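Local coordinates for protein lytic chitin monooxygenase (Enterococcus faecalis, PDB 4A02) that cleaves glycosidic bonds in crystalline alpha- and beta-chitin by a copper-dependent oxidative mechanism, working together with a chitinase, at residues 2-7 with 78-83; 8-13 with 56-61; 34-39 with 153-158; 96-101 with 136-141; 142-147 with 159-164. All coordinates share one frame; numbering follows the deposited sequence.

Contact 1 of 5, residues 2-7 with 78-83; sequences GYVASP and ITWNLT
A classic beta bulge interrupts the antiparallel pairing of strands 2-6 and 74-82, where Ala5 and Ser6 together face Thr79. Thr79 O is gripped twice, by Ala5 N at 2.8 Å and by Ser6 N at 3.2 Å, both in its carbonyl plane. Ahead of the bulge, Tyr3 and Asn81 form a hydrogen-bonded pair through their backbones. Tyr3 CG sits between its own N and carbonyl carbon (chi1 45°), which brings the ring over Asn81, whose carbonyl O lies above the centre of one face; ring atom CE1 of Tyr3 comes within 3.7 Å of Asn81 CB. A water spans Tyr3 OH and Asn81 OD1, donating to OD1, while Asn81 ND2 turns back to its neighbour Trp80 O (3.0 Å). On the face shared by Val4 and Trp80, Val4 CG2 presses over the six-membered ring in a CH-pi contact, 3.5 Å from its centroid. Trp80 NE1 is satisfied by Tyr93 OH. Strand 2-6 is an outer strand of a three-stranded sheet that continues through 74-82 to 127-134; against the other sheet, Val4 touches Ile161 and Ala146, and Trp80 touches Ala146 and Gln159.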
# COMPACT_ATOMS: atom_id res chain seq x y z
N GLY A 2 -10.19 -0.53 -4.58
CA GLY A 2 -9.26 0.40 -5.13
C GLY A 2 -7.84 0.08 -4.77
O GLY A 2 -7.56 -0.89 -4.07
N TYR A 3 -6.94 0.92 -5.29
CA TYR A 3 -5.52 0.70 -5.11
C TYR A 3 -4.81 2.05 -5.15
O TYR A 3 -5.37 3.06 -5.59
CB TYR A 3 -4.94 -0.25 -6.21
CG TYR A 3 -5.42 0.07 -7.59
CD1 TYR A 3 -4.88 1.13 -8.33
CD2 TYR A 3 -6.43 -0.67 -8.19
CE1 TYR A 3 -5.34 1.42 -9.60
CE2 TYR A 3 -6.90 -0.39 -9.44
CZ TYR A 3 -6.35 0.67 -10.16
OH TYR A 3 -6.85 0.92 -11.41
N VAL A 4 -3.54 2.06 -4.70
CA VAL A 4 -2.69 3.22 -4.82
C VAL A 4 -2.00 3.20 -6.16
O VAL A 4 -1.29 2.25 -6.50
CB VAL A 4 -1.71 3.34 -3.65
CG1 VAL A 4 -0.71 4.45 -3.91
CG2 VAL A 4 -2.46 3.56 -2.35
N ALA A 5 -2.24 4.26 -6.94
CA ALA A 5 -1.72 4.40 -8.28
C ALA A 5 -0.47 5.27 -8.34
O ALA A 5 0.28 5.13 -9.30
CB ALA A 5 -2.81 4.95 -9.21
N SER A 6 -0.23 6.13 -7.37
CA SER A 6 0.94 6.99 -7.38
C SER A 6 1.42 7.25 -5.99
O SER A 6 0.64 7.77 -5.17
CB SER A 6 0.62 8.31 -8.07
OG SER A 6 1.83 9.06 -8.13
N PRO A 7 2.70 7.00 -5.65
CA PRO A 7 3.58 6.07 -6.39
C PRO A 7 2.85 4.74 -6.58
O PRO A 7 2.05 4.32 -5.76
CB PRO A 7 4.77 5.89 -5.43
CG PRO A 7 4.73 7.08 -4.54
CD PRO A 7 3.24 7.35 -4.34
N ILE A 78 0.22 11.23 -2.70
CA ILE A 78 -0.09 9.80 -2.88
C ILE A 78 -1.55 9.71 -3.36
O ILE A 78 -2.40 10.35 -2.71
CB ILE A 78 0.24 9.08 -1.57
CG1 ILE A 78 0.06 7.59 -1.71
CG2 ILE A 78 -0.50 9.63 -0.34
CD1 ILE A 78 0.91 6.75 -0.77
N THR A 79 -1.82 9.06 -4.53
CA THR A 79 -3.10 9.02 -5.24
C THR A 79 -3.66 7.61 -5.26
O THR A 79 -2.95 6.68 -5.69
CB THR A 79 -2.96 9.54 -6.66
OG1 THR A 79 -2.52 10.89 -6.63
CG2 THR A 79 -4.29 9.54 -7.45
N TRP A 80 -4.90 7.48 -4.84
CA TRP A 80 -5.68 6.26 -5.00
C TRP A 80 -6.54 6.34 -6.26
O TRP A 80 -7.02 7.42 -6.63
CB TRP A 80 -6.58 5.97 -3.82
CG TRP A 80 -5.93 5.64 -2.53
CD1 TRP A 80 -5.26 6.48 -1.69
CD2 TRP A 80 -5.92 4.34 -1.89
NE1 TRP A 80 -4.82 5.79 -0.57
CE2 TRP A 80 -5.23 4.48 -0.68
CE3 TRP A 80 -6.43 3.09 -2.25
CZ2 TRP A 80 -5.05 3.41 0.19
CZ3 TRP A 80 -6.25 2.02 -1.40
CH2 TRP A 80 -5.55 2.18 -0.18
N ASN A 81 -6.78 5.19 -6.88
CA ASN A 81 -7.80 5.05 -7.89
C ASN A 81 -8.80 4.01 -7.38
O ASN A 81 -8.41 2.90 -7.02
CB ASN A 81 -7.25 4.61 -9.24
CG ASN A 81 -6.39 5.59 -9.99
OD1 ASN A 81 -5.85 5.25 -11.07
ND2 ASN A 81 -6.25 6.83 -9.51
N LEU A 82 -10.07 4.41 -7.33
CA LEU A 82 -11.12 3.58 -6.75
C LEU A 82 -11.98 3.04 -7.84
O LEU A 82 -12.46 3.83 -8.66
CB LEU A 82 -11.93 4.40 -5.75
CG LEU A 82 -11.13 5.17 -4.73
CD1 LEU A 82 -12.07 5.87 -3.74
CD2 LEU A 82 -10.15 4.28 -3.96
N THR A 83 -12.17 1.73 -7.80
CA THR A 83 -13.01 1.06 -8.74
C THR A 83 -14.45 1.06 -8.21
O THR A 83 -15.34 0.95 -9.04
CB THR A 83 -12.57 -0.38 -9.04
OG1 THR A 83 -12.48 -1.17 -7.83
CG2 THR A 83 -11.24 -0.41 -9.71
O HOH W 1 -5.86 3.06 -12.62
O HOH W 2 0.08 11.32 -6.25

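Contact 2 of 5, residues 8-13 with 56-61; sequences GSRAFF and EPLDEQ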
# COMPACT_ATOMS: atom_id res chain seq x y z
N GLY A 8 3.10 4.07 -7.72
CA GLY A 8 2.36 2.88 -8.00
C GLY A 8 2.54 1.82 -6.92
O GLY A 8 3.67 1.53 -6.51
N SER A 9 1.44 1.20 -6.48
CA SER A 9 1.57 0.16 -5.48
C SER A 9 2.14 -1.11 -6.11
O SER A 9 2.24 -1.29 -7.32
CB SER A 9 0.27 -0.15 -4.80
OG SER A 9 -0.56 -0.93 -5.67
N ARG A 10 2.51 -2.04 -5.23
CA ARG A 10 3.09 -3.30 -5.67
C ARG A 10 2.09 -4.06 -6.54
O ARG A 10 2.41 -4.59 -7.61
CB ARG A 10 3.55 -4.07 -4.45
CG ARG A 10 4.29 -5.36 -4.76
CD ARG A 10 4.62 -6.13 -3.50
NE ARG A 10 5.63 -5.43 -2.71
CZ ARG A 10 6.03 -5.85 -1.52
NH1 ARG A 10 5.49 -6.91 -0.98
NH2 ARG A 10 6.97 -5.18 -0.86
N ALA A 11 0.84 -4.11 -6.05
CA ALA A 11 -0.26 -4.72 -6.81
C ALA A 11 -0.52 -3.98 -8.09
O ALA A 11 -0.69 -4.59 -9.17
CB ALA A 11 -1.49 -4.77 -5.91
N PHE A 12 -0.62 -2.64 -8.01
CA PHE A 12 -0.86 -1.83 -9.21
C PHE A 12 0.13 -2.13 -10.30
O PHE A 12 -0.23 -2.40 -11.45
CB PHE A 12 -0.81 -0.37 -8.81
CG PHE A 12 -0.84 0.63 -9.94
CD1 PHE A 12 -2.06 0.98 -10.54
CD2 PHE A 12 0.31 1.25 -10.37
CE1 PHE A 12 -2.10 1.96 -11.50
CE2 PHE A 12 0.25 2.25 -11.36
CZ PHE A 12 -0.95 2.58 -11.90
N PHE A 13 1.44 -2.10 -9.97
CA PHE A 13 2.47 -2.33 -10.96
C PHE A 13 2.47 -3.76 -11.49
O PHE A 13 3.03 -4.00 -12.56
CB PHE A 13 3.83 -1.96 -10.44
CG PHE A 13 4.18 -0.49 -10.51
CD1 PHE A 13 3.89 0.30 -11.59
CD2 PHE A 13 4.86 0.11 -9.47
CE1 PHE A 13 4.29 1.63 -11.70
CE2 PHE A 13 5.27 1.45 -9.60
CZ PHE A 13 4.98 2.17 -10.69
N GLU A 56 -1.00 -14.29 -2.11
CA GLU A 56 0.22 -14.59 -1.37
C GLU A 56 1.50 -14.26 -2.12
O GLU A 56 2.48 -13.93 -1.43
CB GLU A 56 0.30 -16.05 -0.93
CG GLU A 56 -0.84 -16.59 -0.13
CD GLU A 56 -2.08 -17.04 -0.87
OE1 GLU A 56 -2.20 -16.84 -2.11
OE2 GLU A 56 -3.01 -17.58 -0.18
N PRO A 57 1.61 -14.32 -3.45
CA PRO A 57 2.91 -13.94 -4.08
C PRO A 57 3.33 -12.53 -3.72
O PRO A 57 4.54 -12.25 -3.69
CB PRO A 57 2.67 -14.14 -5.56
CG PRO A 57 1.59 -15.23 -5.60
CD PRO A 57 0.68 -14.84 -4.47
N LEU A 58 2.38 -11.63 -3.45
CA LEU A 58 2.73 -10.28 -3.01
C LEU A 58 3.54 -10.26 -1.73
O LEU A 58 4.24 -9.28 -1.46
CB LEU A 58 1.47 -9.44 -2.79
CG LEU A 58 0.79 -8.93 -4.07
CD1 LEU A 58 -0.58 -8.37 -3.70
CD2 LEU A 58 1.62 -7.85 -4.75
N ASP A 59 3.40 -11.30 -0.88
CA ASP A 59 4.12 -11.33 0.37
C ASP A 59 5.56 -11.75 0.20
O ASP A 59 6.32 -11.68 1.19
CB ASP A 59 3.41 -12.27 1.34
CG ASP A 59 2.02 -11.80 1.71
OD1 ASP A 59 1.83 -10.60 1.92
OD2 ASP A 59 1.12 -12.69 1.80
N GLU A 60 5.97 -12.16 -0.98
CA GLU A 60 7.37 -12.46 -1.19
C GLU A 60 8.18 -11.18 -0.95
O GLU A 60 7.70 -10.07 -1.14
CB GLU A 60 7.56 -13.04 -2.60
CG GLU A 60 6.87 -14.40 -2.68
CD GLU A 60 6.87 -15.07 -4.02
OE1 GLU A 60 7.68 -14.69 -4.89
OE2 GLU A 60 6.05 -16.02 -4.18
N GLN A 61 9.42 -11.36 -0.49
CA GLN A 61 10.20 -10.19 -0.07
C GLN A 61 11.69 -10.50 -0.22
O GLN A 61 12.26 -11.29 0.53
CB GLN A 61 9.86 -9.81 1.37
CG GLN A 61 10.43 -8.48 1.81
CD GLN A 61 10.07 -7.34 0.90
OE1 GLN A 61 8.89 -6.99 0.78
NE2 GLN A 61 11.06 -6.72 0.25
O HOH W 3 6.70 -8.47 1.09
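The short, weakly bonded helix at 10-13 and the helically coiled 56-59 come no closer than 7.4 Å between Ala11 CA and Leu58 CA, and side chains bridge the gap. Arg10 and Leu58 carry the contact. With CG anti to the backbone N, the Arg10 chain bends at chi3 (-69°) and carries the guanidinium past Leu58, the two side chains running in opposite directions. Leu58 CD2 lies alongside the aliphatic part, 3.7 Å from Arg10 CG, and its other methyl, CD1, approaches Ala11 CB at 4.3 Å. At the tip, Arg10 NH1 donates in the guanidinium plane to Leu58 O, 2.7 Å away. This oxygen is met almost head-on, although the hydrogen bond is bent at the proton (132°). Arg10 NH2 makes a weak bond of 3.1 Å to Gln61 OE1, whose amide plane is turned 52° from the guanidinium; Gln61 NE2 is hydrogen-bonded to Pro102 O. A water accepts from Arg10 NH1 and lies within bonding distance of Glu60 O and Gln61 OE1. The arginine thus pins the long loop between strands 36-38 and 69-71 to the beta core, for its NE forms a salt bridge with Asp162 on strand 155-165, and its guanidinium makes a cation-pi contact with Trp66. Ser9 is the N-cap of the helix: its OG accepts from Phe12 N at 2.9 Å. The same hydroxyl is hydrogen-bonded to Gln159 OE1.

Contact 3 of 5, residues 34-39 with 153-158; sequences SIEAPK and TVNAFY
The Phe157 ring has the backbone and side chain of Glu36 across one face, with Glu36 CB 3.6 Å from ring atom CE2, and Ser34 CA at its edge. Carboxylate and ring planes of Glu36 and Phe157 differ by 27°. The Tyr158 ring instead turns its edge to the chain, Ala37 O lying in its plane, and its hydroxyl donates to Pro38 O at 2.7 Å. Beside them, Ala37 and Ala156 form the hydrogen-bonded pair of an antiparallel ladder, continued by Tyr158 N to Ile35 O. Asn155 ND2 reaches Glu36 OE2 at 2.9 Å from above the carboxylate plane, and a water donating to the same oxygen links it to Thr153 OG1. Lys39, extended until its bend at chi4 (68°), brings NZ to Asn155 O at 2.9 Å; Ile150 O also holds that ammonium. Phe157 also packs on His1, a copper ligand, and Asn155 and the water fix the Glu36 carboxylate beside that histidine, which places this strand pair at the copper site.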
# COMPACT_ATOMS: atom_id res chain seq x y z
N SER A 34 -8.61 -5.55 -5.13
CA SER A 34 -9.37 -6.47 -4.28
C SER A 34 -8.65 -6.96 -3.05
O SER A 34 -8.97 -8.04 -2.52
CB SER A 34 -9.90 -7.62 -5.13
OG SER A 34 -10.66 -7.14 -6.18
N ILE A 35 -7.69 -6.18 -2.53
CA ILE A 35 -6.92 -6.59 -1.38
C ILE A 35 -7.64 -6.08 -0.11
O ILE A 35 -7.29 -5.10 0.52
CB ILE A 35 -5.46 -6.19 -1.47
CG1 ILE A 35 -4.88 -6.66 -2.79
CG2 ILE A 35 -4.69 -6.74 -0.29
CD1 ILE A 35 -3.43 -6.27 -3.01
N GLU A 36 -8.72 -6.81 0.20
CA GLU A 36 -9.74 -6.44 1.17
C GLU A 36 -9.66 -7.38 2.39
O GLU A 36 -9.78 -8.60 2.20
CB GLU A 36 -11.15 -6.53 0.54
CG GLU A 36 -12.23 -6.07 1.44
CD GLU A 36 -13.61 -6.16 0.88
OE1 GLU A 36 -13.81 -6.64 -0.27
OE2 GLU A 36 -14.57 -5.68 1.53
N ALA A 37 -9.56 -6.84 3.59
CA ALA A 37 -9.53 -7.64 4.81
C ALA A 37 -10.13 -6.85 5.92
O ALA A 37 -10.28 -5.61 5.81
CB ALA A 37 -8.11 -8.08 5.14
N PRO A 38 -10.46 -7.47 7.05
CA PRO A 38 -11.02 -6.70 8.15
C PRO A 38 -10.08 -5.56 8.56
O PRO A 38 -8.86 -5.68 8.48
CB PRO A 38 -11.16 -7.72 9.28
CG PRO A 38 -11.38 -9.04 8.54
CD PRO A 38 -10.42 -8.91 7.36
N LYS A 39 -10.64 -4.48 9.07
CA LYS A 39 -9.81 -3.48 9.74
C LYS A 39 -9.00 -4.16 10.82
O LYS A 39 -9.38 -5.15 11.42
CB LYS A 39 -10.67 -2.36 10.27
CG LYS A 39 -11.35 -1.53 9.22
CD LYS A 39 -12.17 -0.38 9.81
CE LYS A 39 -12.87 0.43 8.75
NZ LYS A 39 -13.95 -0.29 8.06
N THR A 153 -18.43 -0.94 5.68
CA THR A 153 -18.12 -2.31 5.90
C THR A 153 -17.05 -2.38 7.00
O THR A 153 -16.36 -1.38 7.23
CB THR A 153 -17.58 -3.08 4.68
OG1 THR A 153 -16.27 -2.65 4.44
CG2 THR A 153 -18.45 -2.81 3.43
N VAL A 154 -16.87 -3.54 7.60
CA VAL A 154 -15.82 -3.68 8.63
C VAL A 154 -14.41 -3.84 8.03
O VAL A 154 -13.47 -4.11 8.80
CB VAL A 154 -16.11 -4.80 9.60
CG1 VAL A 154 -17.43 -4.56 10.34
CG2 VAL A 154 -16.08 -6.20 8.93
N ASN A 155 -14.24 -3.68 6.78
CA ASN A 155 -13.00 -3.98 6.04
C ASN A 155 -12.24 -2.70 5.68
O ASN A 155 -12.66 -1.56 5.85
CB ASN A 155 -13.32 -4.80 4.80
CG ASN A 155 -13.94 -6.12 5.15
OD1 ASN A 155 -13.69 -6.67 6.24
ND2 ASN A 155 -14.74 -6.64 4.22
N ALA A 156 -11.02 -2.99 5.18
CA ALA A 156 -10.12 -1.98 4.66
C ALA A 156 -9.45 -2.60 3.44
O ALA A 156 -9.39 -3.82 3.29
CB ALA A 156 -9.09 -1.58 5.68
N PHE A 157 -8.91 -1.73 2.61
CA PHE A 157 -8.08 -2.10 1.47
C PHE A 157 -6.64 -1.74 1.76
O PHE A 157 -6.34 -0.62 2.18
CB PHE A 157 -8.58 -1.43 0.17
CG PHE A 157 -9.89 -2.02 -0.26
CD1 PHE A 157 -11.08 -1.64 0.37
CD2 PHE A 157 -9.97 -3.02 -1.23
CE1 PHE A 157 -12.27 -2.25 0.06
CE2 PHE A 157 -11.14 -3.63 -1.55
CZ PHE A 157 -12.30 -3.28 -0.88
N TYR A 158 -5.75 -2.71 1.56
CA TYR A 158 -4.37 -2.63 2.02
C TYR A 158 -3.43 -2.63 0.85
O TYR A 158 -3.49 -3.50 -0.02
CB TYR A 158 -4.07 -3.85 2.91
CG TYR A 158 -4.84 -3.89 4.23
CD1 TYR A 158 -6.10 -4.45 4.32
CD2 TYR A 158 -4.27 -3.34 5.39
CE1 TYR A 158 -6.77 -4.47 5.54
CE2 TYR A 158 -4.92 -3.38 6.59
CZ TYR A 158 -6.19 -3.96 6.67
OH TYR A 158 -6.80 -3.96 7.91
O HOH W 4 -15.36 -3.14 1.92

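Contact 4 of 5, residues 96-101 with 136-141; sequences TKNGWN and TDRKGY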
# COMPACT_ATOMS: atom_id res chain seq x y z
N THR A 96 8.25 1.67 6.58
CA THR A 96 9.33 0.95 7.21
C THR A 96 10.35 1.90 7.81
O THR A 96 10.61 2.99 7.28
CB THR A 96 10.03 0.02 6.17
OG1 THR A 96 10.22 0.72 4.95
CG2 THR A 96 9.21 -1.21 5.89
N LYS A 97 10.96 1.46 8.91
CA LYS A 97 12.10 2.12 9.53
C LYS A 97 13.36 1.82 8.75
O LYS A 97 13.55 0.73 8.21
CB LYS A 97 12.24 1.61 10.98
CG LYS A 97 11.02 1.87 11.81
CD LYS A 97 11.03 1.08 13.10
CE LYS A 97 11.57 1.85 14.11
NZ LYS A 97 10.63 2.65 14.92
N ASN A 98 14.31 2.78 8.76
CA ASN A 98 15.63 2.46 8.24
C ASN A 98 16.16 1.22 8.93
O ASN A 98 16.05 1.07 10.15
CB ASN A 98 16.62 3.61 8.47
CG ASN A 98 16.49 4.77 7.54
OD1 ASN A 98 15.92 4.67 6.42
ND2 ASN A 98 17.07 5.87 7.94
N GLY A 99 16.76 0.33 8.14
CA GLY A 99 17.36 -0.90 8.66
C GLY A 99 16.46 -2.09 8.67
O GLY A 99 16.90 -3.18 9.04
N TRP A 100 15.19 -1.95 8.27
CA TRP A 100 14.34 -3.09 8.06
C TRP A 100 15.00 -4.03 7.04
O TRP A 100 15.78 -3.63 6.20
CB TRP A 100 12.95 -2.64 7.61
CG TRP A 100 12.90 -2.21 6.16
CD1 TRP A 100 13.35 -1.03 5.63
CD2 TRP A 100 12.38 -2.98 5.06
NE1 TRP A 100 13.18 -1.03 4.27
CE2 TRP A 100 12.56 -2.20 3.90
CE3 TRP A 100 11.79 -4.23 4.95
CZ2 TRP A 100 12.16 -2.65 2.65
CZ3 TRP A 100 11.38 -4.67 3.70
CH2 TRP A 100 11.56 -3.87 2.58
N ASN A 101 14.64 -5.31 7.14
CA ASN A 101 15.34 -6.33 6.34
C ASN A 101 14.55 -6.62 5.06
O ASN A 101 13.45 -7.20 5.14
CB ASN A 101 15.51 -7.60 7.18
CG ASN A 101 16.44 -8.55 6.51
OD1 ASN A 101 16.42 -8.73 5.29
ND2 ASN A 101 17.24 -9.23 7.31
N THR A 136 12.27 12.60 7.40
CA THR A 136 13.49 13.05 6.79
C THR A 136 14.70 12.16 7.01
O THR A 136 15.67 12.35 6.29
CB THR A 136 13.78 14.52 7.18
OG1 THR A 136 13.90 14.58 8.55
CG2 THR A 136 12.63 15.38 6.72
N ASP A 137 14.66 11.23 7.93
CA ASP A 137 15.74 10.31 8.11
C ASP A 137 15.76 9.24 7.04
O ASP A 137 16.78 8.55 6.89
CB ASP A 137 15.74 9.61 9.48
CG ASP A 137 14.59 8.68 9.72
OD1 ASP A 137 13.53 8.81 9.09
OD2 ASP A 137 14.76 7.77 10.60
N ARG A 138 14.66 9.01 6.33
CA ARG A 138 14.59 7.78 5.53
C ARG A 138 15.48 7.86 4.30
O ARG A 138 15.56 8.87 3.62
CB ARG A 138 13.14 7.52 5.09
CG ARG A 138 12.19 7.24 6.22
CD ARG A 138 12.66 6.15 7.14
NE ARG A 138 11.60 5.48 7.89
CZ ARG A 138 11.04 5.92 8.99
NH1 ARG A 138 11.42 7.03 9.60
NH2 ARG A 138 10.03 5.21 9.50
N LYS A 139 16.08 6.72 3.98
CA LYS A 139 16.92 6.58 2.79
C LYS A 139 16.87 5.14 2.33
O LYS A 139 16.81 4.22 3.18
CB LYS A 139 18.35 7.00 3.05
CG LYS A 139 19.19 7.22 1.83
CD LYS A 139 20.50 7.84 2.06
CE LYS A 139 21.33 8.03 0.82
NZ LYS A 139 22.78 8.27 1.21
N GLY A 140 16.93 4.95 1.03
CA GLY A 140 17.04 3.61 0.45
C GLY A 140 15.68 2.96 0.23
O GLY A 140 14.64 3.61 0.21
N TYR A 141 15.70 1.65 0.02
CA TYR A 141 14.49 0.89 -0.22
C TYR A 141 13.61 0.89 1.01
O TYR A 141 14.08 0.49 2.10
CB TYR A 141 14.85 -0.53 -0.62
CG TYR A 141 13.71 -1.50 -0.85
CD1 TYR A 141 12.44 -1.08 -1.24
CD2 TYR A 141 13.92 -2.86 -0.66
CE1 TYR A 141 11.41 -1.98 -1.43
CE2 TYR A 141 12.92 -3.77 -0.90
CZ TYR A 141 11.66 -3.34 -1.27
OH TYR A 141 10.67 -4.27 -1.53
O HOH W 5 13.95 5.02 10.45
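Neither segment is regular: 96-101 folds through a type II beta turn from Lys97 to Trp100, while 136-141 passes it as a loop that turns a corner at Tyr141, the nearest CA atoms being those of Asn98 and Arg138, 6.1 Å apart. Asn98 clips the two together with both ends of its amide. ND2 donates to Asp137 O at 2.9 Å, approaching from above that carbonyl plane, and OD1 accepts from Lys139 N at 3.2 Å on an in-plane lone pair; His142 NE2 also meets this oxygen. Arg138, bent at chi2 (-53°), sends NE straight to a lone pair of Thr96 O, 2.7 Å away, with NH2 adding a weak bond to the same oxygen. The guanidinium's rotation is fixed from another edge by Asp137 OD1, whose syn lone pair takes NH1 in a salt bridge of 2.8 Å; Asp112 pairs with NH2. Farther along, Trp100 NE1 donates to Tyr141 O at 2.8 Å and the indole edge points into the Tyr141 face, planes at 66°, a T-shaped stack with Trp100 CH2 3.7 Å from Tyr141 CE2. This is a loop-to-loop contact at an end of the beta sandwich, centred on a type II turn and away from the copper site.

Contact 5 of 5, residues 142-147 with 159-164; sequences HVIYAV and QAIDVN
Ile144 and Ile161 form the dense side of this strand pair: they cross obliquely, with Ile144 CG2 4.0 Å from Ile161 CD1. That same Ile161 methyl also lies 3.9 Å from Ala146 CB, while Ile144 CD1 reaches Val163 CG1 at 4.1 Å, crossing at about a right angle. With CG1 anti to the carbonyl carbon (chi1 -57°) and chi2 at 142°, Ile161 carries CD1 across toward strand 142-150. Six backbone hydrogen bonds zip the strands, among them Val163 N to His142 O, nearly straight at 173°. These are the two arms of a beta hairpin, 142-150 and 155-165, central to the larger sheet of the LPMO sandwich; Leu76 of the other sheet packs on Ile144. The opposite face is more sparsely joined and more polar, though also buried. There Val143 CG1 approaches Ala160 CB at 4.1 Å, Tyr145 CD1 comes only to 4.2 Å from the same CB, and Asp162 OD1 lies beside Val143 CG2 at 3.7 Å. That carboxylate oxygen is hydrogen-bonded to Tyr141 OH, and Tyr145 OH bonds to Leu47 O.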
# COMPACT_ATOMS: atom_id res chain seq x y z
N HIS A 142 12.35 1.28 0.86
CA HIS A 142 11.35 1.29 1.89
C HIS A 142 10.03 0.81 1.33
O HIS A 142 9.81 0.79 0.12
CB HIS A 142 11.18 2.72 2.48
CG HIS A 142 12.30 3.03 3.43
ND1 HIS A 142 12.28 2.44 4.69
CD2 HIS A 142 13.46 3.71 3.27
CE1 HIS A 142 13.39 2.83 5.25
NE2 HIS A 142 14.13 3.58 4.45
N VAL A 143 9.14 0.39 2.26
CA VAL A 143 7.78 0.05 1.93
C VAL A 143 6.86 0.99 2.67
O VAL A 143 6.92 1.10 3.89
CB VAL A 143 7.47 -1.43 2.24
CG1 VAL A 143 6.00 -1.75 1.97
CG2 VAL A 143 8.36 -2.36 1.43
N ILE A 144 5.99 1.66 1.91
CA ILE A 144 4.86 2.40 2.46
C ILE A 144 3.67 1.46 2.47
O ILE A 144 3.41 0.75 1.52
CB ILE A 144 4.57 3.66 1.63
CG1 ILE A 144 5.77 4.62 1.62
CG2 ILE A 144 3.30 4.36 2.09
CD1 ILE A 144 5.67 5.69 0.58
N TYR A 145 2.92 1.47 3.59
CA TYR A 145 1.73 0.65 3.72
C TYR A 145 0.54 1.60 3.89
O TYR A 145 0.49 2.35 4.85
CB TYR A 145 1.82 -0.30 4.87
CG TYR A 145 0.88 -1.47 4.87
CD1 TYR A 145 0.79 -2.30 3.77
CD2 TYR A 145 0.15 -1.79 6.00
CE1 TYR A 145 -0.05 -3.42 3.78
CE2 TYR A 145 -0.64 -2.94 6.03
CZ TYR A 145 -0.74 -3.75 4.93
OH TYR A 145 -1.50 -4.87 5.01
N ALA A 146 -0.35 1.58 2.91
CA ALA A 146 -1.49 2.50 2.84
C ALA A 146 -2.76 1.69 3.06
O ALA A 146 -2.95 0.64 2.47
CB ALA A 146 -1.51 3.15 1.48
N VAL A 147 -3.64 2.22 3.93
CA VAL A 147 -4.82 1.47 4.36
C VAL A 147 -6.05 2.35 4.25
O VAL A 147 -6.19 3.36 4.96
CB VAL A 147 -4.65 1.01 5.83
CG1 VAL A 147 -5.85 0.13 6.21
CG2 VAL A 147 -3.36 0.26 6.01
N GLN A 159 -2.54 -1.63 0.82
CA GLN A 159 -1.67 -1.37 -0.33
C GLN A 159 -0.23 -1.16 0.11
O GLN A 159 0.16 -0.09 0.58
CB GLN A 159 -2.18 -0.15 -1.09
CG GLN A 159 -3.51 -0.42 -1.78
CD GLN A 159 -3.30 -1.20 -3.07
OE1 GLN A 159 -2.67 -0.67 -3.99
NE2 GLN A 159 -3.82 -2.40 -3.16
N ALA A 160 0.60 -2.20 -0.11
CA ALA A 160 2.04 -2.06 0.01
C ALA A 160 2.61 -1.38 -1.23
O ALA A 160 2.23 -1.73 -2.36
CB ALA A 160 2.67 -3.44 0.18
N ILE A 161 3.52 -0.44 -1.01
CA ILE A 161 4.11 0.39 -2.07
C ILE A 161 5.61 0.40 -1.87
O ILE A 161 6.10 0.79 -0.80
CB ILE A 161 3.56 1.82 -1.97
CG1 ILE A 161 2.02 1.89 -2.04
CG2 ILE A 161 4.19 2.73 -3.02
CD1 ILE A 161 1.44 2.89 -1.13
N ASP A 162 6.37 -0.06 -2.87
CA ASP A 162 7.82 -0.11 -2.81
C ASP A 162 8.41 1.20 -3.34
O ASP A 162 8.08 1.62 -4.46
CB ASP A 162 8.32 -1.26 -3.67
CG ASP A 162 7.82 -2.60 -3.19
OD1 ASP A 162 8.37 -3.08 -2.15
OD2 ASP A 162 6.90 -3.16 -3.82
N VAL A 163 9.29 1.82 -2.55
CA VAL A 163 9.92 3.06 -2.94
C VAL A 163 11.42 2.98 -2.66
O VAL A 163 11.89 2.20 -1.84
CB VAL A 163 9.30 4.28 -2.24
CG1 VAL A 163 7.85 4.43 -2.65
CG2 VAL A 163 9.44 4.22 -0.72
N ASN A 164 12.16 3.83 -3.37
CA ASN A 164 13.59 4.05 -3.14
C ASN A 164 13.75 5.51 -2.77
O ASN A 164 13.46 6.37 -3.60
CB ASN A 164 14.40 3.68 -4.37
CG ASN A 164 15.86 4.01 -4.14
OD1 ASN A 164 16.46 3.55 -3.18
ND2 ASN A 164 16.38 4.87 -4.98

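Overall arrangement
From the N terminus, strand 2-6 enters contact 1, which closes a loop of 70 residues at strand 74-82. Contact 2 is nested inside that loop, fastening helix 10-13 to the segment 56-61. Strand 36-38, also within it, pairs with 155-165 only much later, so contact 3 crosses contacts 1 and 2. Contact 4 closes inside the span of contact 3 and lies in series after contacts 1 and 2. Contact 5, the hairpin, follows contact 4 and crosses contact 3, sharing strand 155-165 with it. It touches all the others and joins strands of the larger sheet, against which contact 1 of the smaller sheet packs; contacts 3 and 4 lie on opposite sides of the chain's centre.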